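PDB 3HYI: probable cell division protein WhiA from Thermotoga maritima, which probably binds DNA and takes part in cell division and chromosome segregation. Local coordinates for residues Arg7-Glu12 against Gln188-Glu193; Ile29-Gly34 against Ser59-Asn64; Lys37-Leu42 against Ser52-Ala57; Ala252-Arg257 against Arg264-Lys269. All blocks are in the same frame, centred on the assembly; numbering follows the deposited sequence.

Interaction 1. Residues Arg7-Glu12 against Gln188-Glu193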
# COMPACT_ATOMS: atom_id res chain seq x y z
N ARG A 7 15.76 9.19 -6.03
CA ARG A 7 14.69 9.44 -7.03
C ARG A 7 13.37 8.87 -6.55
O ARG A 7 13.33 7.74 -6.04
CB ARG A 7 15.05 8.79 -8.37
CG ARG A 7 14.21 9.30 -9.51
CD ARG A 7 14.88 9.00 -10.83
NE ARG A 7 15.75 10.09 -11.27
CZ ARG A 7 16.88 9.94 -11.95
NH1 ARG A 7 17.59 11.00 -12.31
NH2 ARG A 7 17.32 8.72 -12.28
N THR A 8 12.28 9.63 -6.70
CA THR A 8 10.99 9.16 -6.23
C THR A 8 10.54 7.98 -7.09
O THR A 8 10.89 7.87 -8.26
CB THR A 8 9.88 10.25 -6.24
OG1 THR A 8 9.42 10.48 -7.58
CG2 THR A 8 10.38 11.56 -5.62
N PHE A 9 9.77 7.10 -6.46
CA PHE A 9 9.24 5.92 -7.11
C PHE A 9 8.40 6.29 -8.34
O PHE A 9 8.43 5.60 -9.36
CB PHE A 9 8.37 5.17 -6.12
CG PHE A 9 7.89 3.86 -6.62
CD1 PHE A 9 8.66 2.72 -6.47
CD2 PHE A 9 6.65 3.75 -7.24
CE1 PHE A 9 8.22 1.50 -6.93
CE2 PHE A 9 6.20 2.54 -7.70
CZ PHE A 9 6.98 1.41 -7.55
N SER A 10 7.65 7.38 -8.20
CA SER A 10 6.77 7.88 -9.24
C SER A 10 7.54 8.29 -10.50
O SER A 10 7.16 7.93 -11.61
CB SER A 10 5.99 9.09 -8.72
OG SER A 10 4.87 9.36 -9.53
N GLU A 11 8.62 9.05 -10.31
CA GLU A 11 9.45 9.49 -11.44
C GLU A 11 10.14 8.31 -12.12
O GLU A 11 10.34 8.33 -13.33
CB GLU A 11 10.48 10.53 -10.98
CG GLU A 11 11.33 11.16 -12.11
CD GLU A 11 10.53 12.02 -13.09
OE1 GLU A 11 9.32 12.26 -12.86
OE2 GLU A 11 11.12 12.46 -14.10
N GLU A 12 10.49 7.28 -11.34
CA GLU A 12 11.07 6.05 -11.90
C GLU A 12 10.10 5.34 -12.84
O GLU A 12 10.51 4.81 -13.88
CB GLU A 12 11.51 5.11 -10.78
CG GLU A 12 12.80 5.51 -10.12
CD GLU A 12 13.24 4.51 -9.06
OE1 GLU A 12 14.35 3.97 -9.19
OE2 GLU A 12 12.47 4.27 -8.11
N GLN A 188 6.92 -1.68 -17.68
CA GLN A 188 7.37 -3.07 -17.82
C GLN A 188 8.24 -3.55 -16.65
O GLN A 188 7.82 -4.42 -15.90
CB GLN A 188 8.11 -3.27 -19.15
CG GLN A 188 7.17 -3.42 -20.35
CD GLN A 188 6.39 -4.73 -20.32
OE1 GLN A 188 6.97 -5.81 -20.26
NE2 GLN A 188 5.07 -4.63 -20.37
N ARG A 189 9.43 -2.97 -16.50
CA ARG A 189 10.37 -3.43 -15.48
C ARG A 189 9.80 -3.31 -14.07
O ARG A 189 9.96 -4.21 -13.25
CB ARG A 189 11.68 -2.64 -15.53
CG ARG A 189 12.43 -2.76 -16.85
N LYS A 190 9.12 -2.20 -13.81
CA LYS A 190 8.64 -1.91 -12.46
C LYS A 190 7.45 -2.75 -12.01
O LYS A 190 7.15 -2.80 -10.82
CB LYS A 190 8.34 -0.41 -12.29
CG LYS A 190 9.57 0.39 -11.86
CD LYS A 190 9.29 1.27 -10.65
CE LYS A 190 10.52 1.42 -9.76
NZ LYS A 190 11.80 1.53 -10.54
N LEU A 191 6.78 -3.41 -12.95
CA LEU A 191 5.68 -4.31 -12.59
C LEU A 191 6.19 -5.50 -11.78
O LEU A 191 5.48 -6.02 -10.92
CB LEU A 191 4.96 -4.83 -13.85
CG LEU A 191 4.42 -3.80 -14.85
CD1 LEU A 191 4.03 -4.50 -16.15
CD2 LEU A 191 3.24 -3.04 -14.26
N GLU A 192 7.42 -5.93 -12.05
CA GLU A 192 8.05 -7.04 -11.33
C GLU A 192 8.41 -6.65 -9.90
O GLU A 192 8.25 -7.44 -8.97
CB GLU A 192 9.30 -7.51 -12.07
N GLU A 193 8.91 -5.43 -9.73
CA GLU A 193 9.30 -4.92 -8.42
C GLU A 193 8.08 -4.76 -7.51
O GLU A 193 8.14 -5.07 -6.32
CB GLU A 193 10.00 -3.56 -8.56
CG GLU A 193 11.29 -3.61 -9.35
CD GLU A 193 11.82 -2.23 -9.71
OE1 GLU A 193 11.68 -1.31 -8.88
OE2 GLU A 193 12.37 -2.08 -10.82
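The N-terminal helix 9-16 is tied to helix 189-201, within the LAGLIDADG-like region, by Lys190, which reaches across to Phe9 and Glu12. The lysine chain is bent at three of its torsions, and this winding course lays its methylenes along the Phe9 ring before the ammonium group arrives beside Glu12. Lys190 CD lies 4.2 Å from the centroid of the Phe9 ring, 29° off the normal, an off-centre CH-pi contact. The next carbon, CE, approaches the ring obliquely, 3.6 Å from Phe9 CE1. A long aliphatic chain is apt here, since it can pack against an aromatic ring and still carry its charge beyond it.

Phe9 swings its ring toward the other helix because chi1, -174°, places CG opposite the backbone nitrogen; the ring also touches Met125, Asn127 and Pro128. Glu12 runs athwart the end of the lysine. Its OE2 is 3.7 Å from Lys190 NZ, a long salt bridge, while Glu193 OE1, about one turn further along the lysine's own helix, lies 3.3 Å from the same nitrogen. The ammonium group probably offsets the mutual repulsion of the two carboxylates.

Thr8 starts its helix as N-cap, with OG1 accepting from Glu11 N at 3.2 Å. The salt-bridge network of Glu12, Lys190 and Glu193 thus ties the N-terminal helix to a helix of the LAGLIDADG-like domain, and the Glu16 carboxylate adds to the tie by receiving the backbone N-H groups of Gln188 and Lys190 at the start of helix 189-201.

Interaction 2. Residues Ile29-Gly34 against Ser59-Asn64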
# COMPACT_ATOMS: atom_id res chain seq x y z
N ILE A 29 -1.48 12.23 -30.90
CA ILE A 29 -2.31 13.41 -30.62
C ILE A 29 -3.20 13.17 -29.40
O ILE A 29 -3.44 14.08 -28.61
CB ILE A 29 -3.16 13.81 -31.84
CG1 ILE A 29 -2.28 14.42 -32.93
CG2 ILE A 29 -4.24 14.81 -31.45
CD1 ILE A 29 -2.95 14.53 -34.28
N SER A 30 -3.67 11.93 -29.24
CA SER A 30 -4.46 11.55 -28.07
C SER A 30 -3.65 11.69 -26.79
O SER A 30 -4.15 12.22 -25.79
CB SER A 30 -5.00 10.12 -28.22
OG SER A 30 -5.87 9.79 -27.15
N GLU A 31 -2.40 11.23 -26.81
CA GLU A 31 -1.52 11.39 -25.65
C GLU A 31 -1.19 12.85 -25.38
O GLU A 31 -1.11 13.27 -24.23
CB GLU A 31 -0.23 10.59 -25.82
CG GLU A 31 0.71 10.72 -24.62
CD GLU A 31 1.94 9.86 -24.72
OE1 GLU A 31 2.85 10.04 -23.89
OE2 GLU A 31 2.01 9.01 -25.64
N LEU A 32 -0.98 13.63 -26.45
CA LEU A 32 -0.75 15.07 -26.33
C LEU A 32 -1.95 15.76 -25.69
O LEU A 32 -1.79 16.62 -24.83
CB LEU A 32 -0.45 15.69 -27.69
CG LEU A 32 -0.10 17.18 -27.71
CD1 LEU A 32 1.19 17.45 -26.94
CD2 LEU A 32 -0.00 17.69 -29.14
N LEU A 33 -3.15 15.36 -26.10
CA LEU A 33 -4.39 15.89 -25.52
C LEU A 33 -4.43 15.63 -24.02
O LEU A 33 -4.91 16.47 -23.26
CB LEU A 33 -5.62 15.28 -26.20
CG LEU A 33 -6.97 15.90 -25.82
CD1 LEU A 33 -7.09 17.32 -26.39
CD2 LEU A 33 -8.12 15.02 -26.31
N GLY A 34 -3.93 14.47 -23.60
CA GLY A 34 -3.78 14.15 -22.18
C GLY A 34 -2.90 15.16 -21.46
O GLY A 34 -3.25 15.62 -20.38
N SER A 59 8.39 15.95 -19.34
CA SER A 59 8.89 16.99 -20.25
C SER A 59 9.54 16.38 -21.49
O SER A 59 9.33 16.86 -22.61
CB SER A 59 9.89 17.90 -19.53
OG SER A 59 9.36 18.41 -18.32
N ARG A 60 10.34 15.34 -21.28
CA ARG A 60 11.00 14.63 -22.38
C ARG A 60 10.02 13.89 -23.29
O ARG A 60 10.23 13.84 -24.51
CB ARG A 60 12.02 13.64 -21.83
CG ARG A 60 13.24 14.30 -21.22
CD ARG A 60 14.38 13.32 -21.07
NE ARG A 60 15.63 14.01 -20.77
CZ ARG A 60 16.07 14.30 -19.55
NH1 ARG A 60 15.37 13.96 -18.47
NH2 ARG A 60 17.22 14.95 -19.41
N ARG A 61 8.98 13.32 -22.71
CA ARG A 61 7.93 12.68 -23.49
C ARG A 61 7.20 13.69 -24.36
O ARG A 61 6.92 13.42 -25.53
CB ARG A 61 6.93 11.96 -22.58
CG ARG A 61 5.87 11.15 -23.32
CD ARG A 61 6.49 9.99 -24.07
NE ARG A 61 5.50 9.17 -24.75
CZ ARG A 61 5.78 8.19 -25.60
NH1 ARG A 61 7.04 7.90 -25.90
NH2 ARG A 61 4.79 7.51 -26.16
N LEU A 62 6.88 14.85 -23.78
CA LEU A 62 6.21 15.92 -24.52
C LEU A 62 7.05 16.36 -25.71
O LEU A 62 6.51 16.60 -26.79
CB LEU A 62 5.94 17.12 -23.60
CG LEU A 62 5.18 18.30 -24.20
CD1 LEU A 62 3.80 17.88 -24.67
CD2 LEU A 62 5.09 19.45 -23.20
N LEU A 63 8.36 16.47 -25.51
CA LEU A 63 9.26 16.85 -26.60
C LEU A 63 9.29 15.78 -27.69
O LEU A 63 9.33 16.11 -28.88
CB LEU A 63 10.68 17.12 -26.08
CG LEU A 63 10.88 18.36 -25.20
CD1 LEU A 63 12.37 18.52 -24.87
CD2 LEU A 63 10.34 19.62 -25.85
N ASN A 64 9.27 14.51 -27.29
CA ASN A 64 9.25 13.41 -28.25
C ASN A 64 7.96 13.35 -29.07
O ASN A 64 7.98 13.00 -30.25
CB ASN A 64 9.50 12.07 -27.56
CG ASN A 64 10.91 11.95 -26.99
OD1 ASN A 64 11.81 12.72 -27.33
ND2 ASN A 64 11.11 10.95 -26.13
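Glu31 and Arg61 both set CG anti to the backbone N, but they diverge after that: the glutamate stays extended, whereas the arginine bends at chi2 (65°), turning its NE and one terminal nitrogen to the carboxylate. The arginine comes in broadside to the glutamate chain, and the two meet in a side-on, two-pronged salt bridge. Arg61 NE donates to Glu31 OE1 at 2.9 Å with an N-H...O angle of 166°, and Arg61 NH2 donates to Glu31 OE2 at 3.2 Å. Both oxygens are approached on their syn side, and the planes of the two groups are only 27° apart, so the pair is held nearly flat. Pairing of the opposite charges probably lowers the cost of burying both groups, with Arg116 adding a second positive partner for Glu31 at OE2. Arg61 NH1 in turn donates to the carbonyls of Val18 and Val20.

Beside this polar grip, Leu32 and Leu62 bring their ends together, with CD1 of Leu32 3.5 Å from CD1 of Leu62. The backbones are close here too, the CA atoms of Leu32 and Leu62 lying 7.2 Å apart, a spacing that branched apolar side chains can fill.

In this LAGLIDADG-like fold, helices 25-39 and 56-68 pack on an antiparallel sheet: both leucines touch Phe51, and Leu62 also meets Leu53 and Ile91. On the salt-bridge side, helix 108-122 supplies Arg116 and Leu120.

Interaction 3. Residues Lys37-Leu42 against Ser52-Ala57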
# COMPACT_ATOMS: atom_id res chain seq x y z
N LYS A 37 -4.97 18.55 -21.60
CA LYS A 37 -6.09 18.56 -20.65
C LYS A 37 -5.61 18.67 -19.19
O LYS A 37 -6.21 19.39 -18.39
CB LYS A 37 -6.95 17.31 -20.81
CG LYS A 37 -7.78 17.25 -22.09
CD LYS A 37 -8.70 18.46 -22.24
CE LYS A 37 -9.82 18.18 -23.24
NZ LYS A 37 -10.52 19.43 -23.66
N ALA A 38 -4.53 17.96 -18.87
CA ALA A 38 -4.01 17.93 -17.50
C ALA A 38 -3.21 19.18 -17.13
O ALA A 38 -3.44 19.78 -16.07
CB ALA A 38 -3.16 16.68 -17.28
N ARG A 39 -2.28 19.58 -17.99
CA ARG A 39 -1.32 20.64 -17.65
C ARG A 39 -1.14 21.73 -18.71
O ARG A 39 -0.23 22.55 -18.60
CB ARG A 39 0.03 20.01 -17.31
CG ARG A 39 0.04 19.23 -15.99
CD ARG A 39 -0.27 20.14 -14.79
NE ARG A 39 -0.12 19.46 -13.51
CZ ARG A 39 1.05 19.21 -12.91
NH1 ARG A 39 2.19 19.56 -13.47
NH2 ARG A 39 1.06 18.59 -11.73
N GLY A 40 -2.01 21.76 -19.71
CA GLY A 40 -1.91 22.73 -20.79
C GLY A 40 -2.80 23.93 -20.55
O GLY A 40 -4.00 23.78 -20.33
N ASP A 41 -2.21 25.12 -20.57
CA ASP A 41 -2.98 26.36 -20.62
C ASP A 41 -3.07 26.75 -22.09
O ASP A 41 -2.12 27.26 -22.67
CB ASP A 41 -2.31 27.47 -19.79
CG ASP A 41 -3.19 28.70 -19.64
OD1 ASP A 41 -4.41 28.61 -19.90
OD2 ASP A 41 -2.66 29.76 -19.27
N LEU A 42 -4.22 26.46 -22.70
CA LEU A 42 -4.41 26.66 -24.13
C LEU A 42 -4.87 28.08 -24.43
O LEU A 42 -5.69 28.64 -23.70
CB LEU A 42 -5.43 25.65 -24.67
CG LEU A 42 -5.50 25.53 -26.19
N SER A 52 2.83 23.27 -18.01
CA SER A 52 3.51 23.36 -16.71
C SER A 52 3.74 21.95 -16.20
O SER A 52 2.78 21.24 -15.91
CB SER A 52 2.65 24.15 -15.72
OG SER A 52 2.29 25.41 -16.25
N LEU A 53 5.00 21.53 -16.10
CA LEU A 53 5.34 20.15 -15.77
C LEU A 53 6.34 20.06 -14.63
O LEU A 53 7.38 20.72 -14.65
CB LEU A 53 5.91 19.44 -17.00
CG LEU A 53 5.00 19.35 -18.23
CD1 LEU A 53 5.76 18.74 -19.40
CD2 LEU A 53 3.73 18.55 -17.94
N HIS A 54 6.04 19.22 -13.63
CA HIS A 54 6.94 18.99 -12.50
C HIS A 54 7.84 17.77 -12.71
O HIS A 54 8.70 17.49 -11.88
CB HIS A 54 6.14 18.85 -11.21
CG HIS A 54 5.38 20.08 -10.85
ND1 HIS A 54 4.17 20.41 -11.42
CD2 HIS A 54 5.66 21.08 -9.97
CE1 HIS A 54 3.74 21.55 -10.92
NE2 HIS A 54 4.62 21.98 -10.03
N SER A 55 7.64 17.07 -13.82
CA SER A 55 8.41 15.87 -14.14
C SER A 55 9.31 16.09 -15.35
O SER A 55 8.86 16.63 -16.37
CB SER A 55 7.46 14.70 -14.40
OG SER A 55 8.16 13.54 -14.80
N PHE A 56 10.57 15.68 -15.24
CA PHE A 56 11.50 15.71 -16.38
C PHE A 56 11.19 14.60 -17.37
O PHE A 56 11.35 14.78 -18.58
CB PHE A 56 12.95 15.60 -15.91
CG PHE A 56 13.47 16.86 -15.28
CD1 PHE A 56 13.64 16.94 -13.90
CD2 PHE A 56 13.77 17.97 -16.05
CE1 PHE A 56 14.12 18.10 -13.32
CE2 PHE A 56 14.24 19.13 -15.47
CZ PHE A 56 14.42 19.20 -14.10
N ALA A 57 10.75 13.45 -16.87
CA ALA A 57 10.29 12.35 -17.73
C ALA A 57 9.12 12.81 -18.59
O ALA A 57 9.09 12.57 -19.80
CB ALA A 57 9.90 11.14 -16.90
O HOH W 1 0.25 25.76 -18.02
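The guanidinium of Arg39 and the imidazole of His54 stand almost perpendicular, their planes 85° apart, where helix 25-39 of the LAGLIDADG-like domain runs into the beta hairpin of strands 40-43 and 48-53. A bend at chi2 (-62°) folds the arginine alongside the neighbouring strand, so that one nitrogen serves two acceptors. Arg39 NH1 donates to Ser52 O at 3.0 Å, with the oxygen lying in the guanidinium plane. The same NH1 donates to His54 ND1 at 3.0 Å; it sits at the edge of the ring and in its plane, although the imidazole nitrogen is tilted out of the guanidinium plane. This second bond is bent, with an N-H...N angle of 132°. The nearby positive charge would probably disfavour protonation of the ring.

The stem of the arginine is as useful as its head. Arg39 CB packs on Leu53 CD2 at 4.0 Å, and CD runs past Ser52 O, while Leu53 extends into the core towards Ile91 and Leu62. A leucine here would probably leave the Ser52 carbonyl and His54 ND1 without this shared donor and set the exposed imidazole free to turn.

The main chain joins the two elements as well: Ser52 N donates to Arg39 O at 3.2 Å. Further along, Ser55 is the N-cap of helix 56-68, its OG capping Ala58 N. A water also links Arg39 and Ser52, donating to Arg39 O at 3.3 Å and hydrogen-bonded to the Ser52 hydroxyl, OG, at 2.7 Å.

Interaction 4. Residues Ala252-Arg257 against Arg264-Lys269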
# COMPACT_ATOMS: atom_id res chain seq x y z
N ALA A 252 0.38 -21.18 46.27
CA ALA A 252 0.02 -22.60 46.26
C ALA A 252 -1.46 -22.80 46.55
O ALA A 252 -2.12 -23.58 45.87
CB ALA A 252 0.86 -23.37 47.27
N LEU A 253 -1.97 -22.08 47.55
CA LEU A 253 -3.39 -22.15 47.90
C LEU A 253 -4.31 -21.65 46.78
O LEU A 253 -5.29 -22.31 46.44
CB LEU A 253 -3.66 -21.34 49.18
CG LEU A 253 -3.12 -21.91 50.49
CD1 LEU A 253 -3.42 -20.95 51.64
CD2 LEU A 253 -3.71 -23.28 50.78
N VAL A 254 -3.98 -20.49 46.22
CA VAL A 254 -4.80 -19.89 45.15
C VAL A 254 -4.85 -20.77 43.90
O VAL A 254 -5.92 -20.93 43.30
CB VAL A 254 -4.30 -18.46 44.80
CG1 VAL A 254 -4.77 -18.04 43.42
CG2 VAL A 254 -4.77 -17.46 45.84
N ARG A 255 -3.72 -21.36 43.52
CA ARG A 255 -3.68 -22.32 42.42
C ARG A 255 -4.57 -23.54 42.71
O ARG A 255 -5.34 -23.96 41.86
CB ARG A 255 -2.24 -22.78 42.15
CG ARG A 255 -2.09 -23.91 41.12
CD ARG A 255 -2.11 -23.40 39.68
NE ARG A 255 -3.46 -23.09 39.19
CZ ARG A 255 -3.74 -22.63 37.98
NH1 ARG A 255 -2.78 -22.40 37.09
NH2 ARG A 255 -4.99 -22.39 37.65
N LEU A 256 -4.43 -24.09 43.91
CA LEU A 256 -5.14 -25.31 44.29
C LEU A 256 -6.64 -25.09 44.39
O LEU A 256 -7.43 -25.98 44.06
CB LEU A 256 -4.59 -25.85 45.63
CG LEU A 256 -4.71 -27.36 45.86
CD1 LEU A 256 -3.86 -28.12 44.84
CD2 LEU A 256 -4.28 -27.71 47.28
N ARG A 257 -7.03 -23.90 44.84
CA ARG A 257 -8.45 -23.54 44.97
C ARG A 257 -9.05 -23.06 43.65
O ARG A 257 -10.27 -23.07 43.49
CB ARG A 257 -8.63 -22.48 46.06
CG ARG A 257 -8.31 -22.99 47.46
CD ARG A 257 -8.52 -21.92 48.52
NE ARG A 257 -8.06 -22.36 49.84
N ARG A 264 -2.50 -15.20 34.70
CA ARG A 264 -2.90 -13.80 34.79
C ARG A 264 -4.01 -13.61 35.84
O ARG A 264 -3.92 -12.73 36.69
CB ARG A 264 -3.41 -13.31 33.43
CG ARG A 264 -3.84 -11.84 33.38
CD ARG A 264 -2.74 -10.96 32.79
NE ARG A 264 -2.43 -11.36 31.42
CZ ARG A 264 -1.34 -10.99 30.74
NH1 ARG A 264 -0.43 -10.20 31.29
NH2 ARG A 264 -1.17 -11.42 29.50
N GLU A 265 -5.03 -14.45 35.75
CA GLU A 265 -6.19 -14.34 36.64
C GLU A 265 -5.86 -14.78 38.07
O GLU A 265 -6.35 -14.19 39.03
CB GLU A 265 -7.38 -15.13 36.07
CG GLU A 265 -8.75 -14.56 36.43
CD GLU A 265 -8.94 -13.12 35.97
OE1 GLU A 265 -8.23 -12.67 35.04
OE2 GLU A 265 -9.80 -12.43 36.55
N LEU A 266 -5.04 -15.82 38.21
CA LEU A 266 -4.49 -16.20 39.52
C LEU A 266 -3.72 -15.05 40.15
O LEU A 266 -3.81 -14.81 41.36
CB LEU A 266 -3.55 -17.40 39.40
CG LEU A 266 -4.11 -18.82 39.37
CD1 LEU A 266 -2.95 -19.79 39.51
CD2 LEU A 266 -5.13 -19.05 40.48
N GLY A 267 -2.93 -14.35 39.33
CA GLY A 267 -2.15 -13.21 39.78
C GLY A 267 -3.00 -12.08 40.32
O GLY A 267 -2.70 -11.51 41.37
N LYS A 268 -4.08 -11.77 39.61
CA LYS A 268 -5.01 -10.72 40.02
C LYS A 268 -5.51 -10.94 41.45
O LYS A 268 -5.69 -9.98 42.21
CB LYS A 268 -6.20 -10.64 39.05
CG LYS A 268 -6.83 -9.27 38.94
CD LYS A 268 -7.97 -9.25 37.93
N LYS A 269 -5.72 -12.20 41.82
CA LYS A 269 -6.21 -12.55 43.16
C LYS A 269 -5.21 -12.27 44.29
O LYS A 269 -5.61 -12.24 45.46
CB LYS A 269 -6.64 -14.02 43.20
CG LYS A 269 -7.85 -14.32 42.33
CD LYS A 269 -8.24 -15.79 42.39
CE LYS A 269 -9.56 -16.04 41.69
NZ LYS A 269 -10.73 -15.58 42.49
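Leu266 pushes its CD1 methyl against one flat face of the Arg255 guanidinium, and this belongs to the close-packed side of the contact. The methyl carbon sits over the centre of the group, with Leu266 CD1 3.3 Å from Arg255 CZ and 3.4 Å from NE. Successive bends at chi2 (82°) and chi3 (-78°) fold the arginine round, so that its end approaches the leucine although its first bond does not aim there. The polar edge of the guanidinium is thus left to its hydrogen bonds: NH2 donates to the carbonyls of Leu261 and Asn258, and NH1 bonds to Gln228 OE1 on helix 207-238. Arginine can offer an apolar face to a leucine while its nitrogens hold the chain between the two helices. A methionine in its place would probably leave the Leu261 and Asn258 carbonyls without these donors and the Leu266 methyl without its flat platform. Val254, branched at CB and aimed at the other helix, packs on Leu266 too, though the exact spacing of their methyls is doubtful.

Helix 263-268 lies in the predicted helix-turn-helix motif of the C-terminal domain, whose next helix, 274-288, meets the same leucine through Ile277. Helix 246-257 packs against helix 263-268, with the CA atoms of Val254 and Leu266 6.7 Å apart.

Towards solvent the fit slackens at Lys269, whose CD is 4.3 Å from Val254 CG1. From there the exposed lysine chain leads away from helix 246-257, carrying its ammonium group outward, and a bound sodium ion lies about 4 Å from the Val254 side chain.

Overall arrangement
Interactions 2 and 3 form one neighbourhood of the LAGLIDADG-like domain: their centres are 9 Å apart, both draw on helices 25-39 and 56-68, and Leu53 CD1 of interaction 3 packs 3.9 Å from Leu62 CD2 of interaction 2. Interaction 1 lies about 20 Å from the centre of interaction 2 and 21 Å from that of interaction 3, yet it touches interaction 3 through Glu11, whose OE1 is 2.6 Å from Ser55 OG and whose OE2 is 3.0 Å from Ala57 N, so the N-terminal helix meets the start of helix 56-68. Along the chain, interaction 3 is nested within 2, and 2 within 1. Interaction 4 stands apart in the helix-turn-helix domain, its centre 58 Å from interaction 1 and 75 Å from interaction 2.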